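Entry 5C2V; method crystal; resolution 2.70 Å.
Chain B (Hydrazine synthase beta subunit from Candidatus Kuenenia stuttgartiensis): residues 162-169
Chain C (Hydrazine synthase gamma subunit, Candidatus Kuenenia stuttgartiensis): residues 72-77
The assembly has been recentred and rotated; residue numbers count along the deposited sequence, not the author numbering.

Chain B 162-169: TVGSINRS
Chain C, residues 72-77: QTTGLI

The contact is small, with 241 Å² buried over both sides, and it is made largely by backbone. Gln C72 to Leu C76 are loop. Chain B forms a type II beta turn from Thr B162 to Ser B165, and a strand begins at Arg B168. The turn is closed by a weak hydrogen bond, Ser B165 N to Thr B162 O, at 3.2 Å. Phi/psi are -114/115 at Thr B162 (chi1 m), -126/129 at Ser B165 (chi1 t), -79/-40 at Ile B166 (chi1 m, chi2 t) and -100/109 at Asn B167 (chi1 m). In register, Val B163 lies nearest Thr C74 (CA to CA 4.9 Å) and Gly B164 nearest Gly C75 (CA to CA 3.6 Å). Over these two pairs the chains run in roughly the same direction.

Gln C72 (phi/psi -122/-81, chi1 m, chi2 t) makes no contact with the chain B stretch. Thr C73 is extended, at 177/157, with chi1 t. Its carbonyl meets the side chain of Val B163, with Thr C73 O 3.9 Å from Val B163 CG1. Val B163 sits at -61/143 with chi1 m. Within chain C, Gly C75 N donates to Thr C73 OG1 at 3.1 Å and 167°, which ties the threonine side chain to the backbone two residues on.

Thr C74 (-97/-10, chi1 p) supplies the central acceptor. Gly B164 N donates to Thr C74 O at 2.8 Å, and the angle of 173° is almost straight. A CA-H...O contact joins Val B163 CA to the same Thr C74 O at 3.4 Å. Arg B168 NH2 adds a weak hydrogen bond to Thr C74 O, at 3.2 Å and 133°. The oxygen lies at the edge of the guanidinium, near its plane. Arg B168 has phi/psi -114/140; its CA-to-CB bond points toward chain C, and chi1 to chi3 are m, t, t, with chi4 -132°. Arg B168 NE also makes a weak hydrogen bond to Ser B165 O at 3.0 Å, a link back to the last residue of the turn.

Gly C75 has phi/psi 78/7, and Gly B164 has 70/22. Positive phi favours glycine at both positions. At Gly C75 space matters too: an ideal CB would point toward chain B and lie 2.1 Å from Gly B164 N, a clash. The close approach also brings Gly B164 CA to 3.4 Å from Gly C75 O, a CA-H...O contact with an angle of 168° at the hydrogen.

Leu C76 (-71/134, chi1 m, chi2 t) has its CA-to-CB bond sideways, but its side-chain end comes nearer the chain B stretch. Leu C76 CD2 is 4.4 Å from Arg B168 NH2, at the guanidinium edge. Ile C77 (-105/124, chi1 m, chi2 t) makes no contact with the chain B stretch.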

# COMPACT_ATOMS: atom_id res chain seq x y z
N THR B 162 25.14 -32.33 29.65
CA THR B 162 24.63 -32.96 30.85
C THR B 162 23.32 -33.67 30.57
O THR B 162 22.32 -33.05 30.22
CB THR B 162 24.42 -31.93 31.98
OG1 THR B 162 25.69 -31.40 32.37
CG2 THR B 162 23.76 -32.58 33.19
N VAL B 163 23.35 -34.99 30.71
CA VAL B 163 22.17 -35.81 30.43
C VAL B 163 21.02 -35.41 31.34
O VAL B 163 21.22 -35.05 32.50
CB VAL B 163 22.48 -37.31 30.58
CG1 VAL B 163 23.55 -37.73 29.58
CG2 VAL B 163 22.93 -37.62 32.00
N GLY B 164 19.81 -35.45 30.80
CA GLY B 164 18.62 -35.10 31.55
C GLY B 164 18.53 -33.62 31.88
O GLY B 164 17.83 -33.23 32.82
N SER B 165 19.22 -32.79 31.11
CA SER B 165 19.22 -31.35 31.35
C SER B 165 18.82 -30.55 30.12
O SER B 165 19.35 -30.74 29.03
CB SER B 165 20.59 -30.89 31.84
OG SER B 165 20.61 -29.49 32.06
N ILE B 166 17.86 -29.64 30.31
CA ILE B 166 17.47 -28.69 29.28
C ILE B 166 18.47 -27.54 29.23
O ILE B 166 18.84 -27.08 28.15
CB ILE B 166 16.07 -28.13 29.53
CG1 ILE B 166 15.04 -29.25 29.38
CG2 ILE B 166 15.75 -27.01 28.55
CD1 ILE B 166 13.65 -28.81 29.71
N ASN B 167 18.91 -27.10 30.39
CA ASN B 167 19.88 -26.02 30.44
C ASN B 167 21.27 -26.60 30.65
O ASN B 167 21.60 -27.10 31.73
CB ASN B 167 19.54 -25.03 31.55
CG ASN B 167 18.05 -24.76 31.66
OD1 ASN B 167 17.51 -23.87 31.01
ND2 ASN B 167 17.37 -25.54 32.50
N ARG B 168 22.07 -26.54 29.60
CA ARG B 168 23.41 -27.10 29.61
C ARG B 168 24.40 -25.96 29.51
O ARG B 168 24.19 -25.00 28.76
CB ARG B 168 23.58 -28.11 28.47
CG ARG B 168 22.63 -29.30 28.58
CD ARG B 168 22.85 -30.32 27.47
NE ARG B 168 21.73 -31.24 27.33
CZ ARG B 168 21.85 -32.56 27.24
NH1 ARG B 168 23.05 -33.13 27.27
NH2 ARG B 168 20.77 -33.32 27.12
N SER B 169 25.50 -26.06 30.25
CA SER B 169 26.34 -24.90 30.47
C SER B 169 27.78 -25.06 30.01
O SER B 169 28.18 -26.10 29.48
CB SER B 169 26.33 -24.54 31.96
OG SER B 169 26.74 -25.64 32.75
N GLN C 72 22.91 -44.45 24.21
CA GLN C 72 22.45 -44.53 25.59
C GLN C 72 21.15 -43.76 25.80
O GLN C 72 20.07 -44.34 25.74
CB GLN C 72 23.54 -44.00 26.53
CG GLN C 72 24.92 -44.56 26.25
CD GLN C 72 25.98 -43.96 27.15
OE1 GLN C 72 26.64 -42.98 26.79
NE2 GLN C 72 26.15 -44.55 28.33
N THR C 73 21.28 -42.44 25.97
CA THR C 73 20.15 -41.51 26.06
C THR C 73 20.66 -40.10 26.34
O THR C 73 21.76 -39.91 26.86
CB THR C 73 19.15 -41.91 27.18
OG1 THR C 73 18.04 -41.00 27.17
CG2 THR C 73 19.82 -41.89 28.54
N THR C 74 19.85 -39.09 26.00
CA THR C 74 20.16 -37.71 26.35
C THR C 74 19.45 -37.24 27.61
O THR C 74 19.75 -36.16 28.14
CB THR C 74 19.81 -36.75 25.20
OG1 THR C 74 18.44 -36.95 24.81
CG2 THR C 74 20.71 -37.00 24.00
N GLY C 75 18.51 -38.04 28.10
CA GLY C 75 17.72 -37.67 29.26
C GLY C 75 16.60 -36.69 28.94
O GLY C 75 15.93 -36.18 29.84
N LEU C 76 16.40 -36.41 27.65
CA LEU C 76 15.36 -35.49 27.22
C LEU C 76 13.97 -36.09 27.40
O LEU C 76 13.73 -37.24 27.05
CB LEU C 76 15.56 -35.10 25.75
CG LEU C 76 16.74 -34.16 25.45
CD1 LEU C 76 16.92 -33.99 23.95
CD2 LEU C 76 16.52 -32.81 26.12
N ILE C 77 13.06 -35.30 27.96
CA ILE C 77 11.70 -35.76 28.24
C ILE C 77 10.71 -35.18 27.23
O ILE C 77 10.61 -33.97 27.06
CB ILE C 77 11.27 -35.38 29.67
CG1 ILE C 77 12.29 -35.91 30.68
CG2 ILE C 77 9.88 -35.90 29.97
CD1 ILE C 77 12.02 -35.50 32.11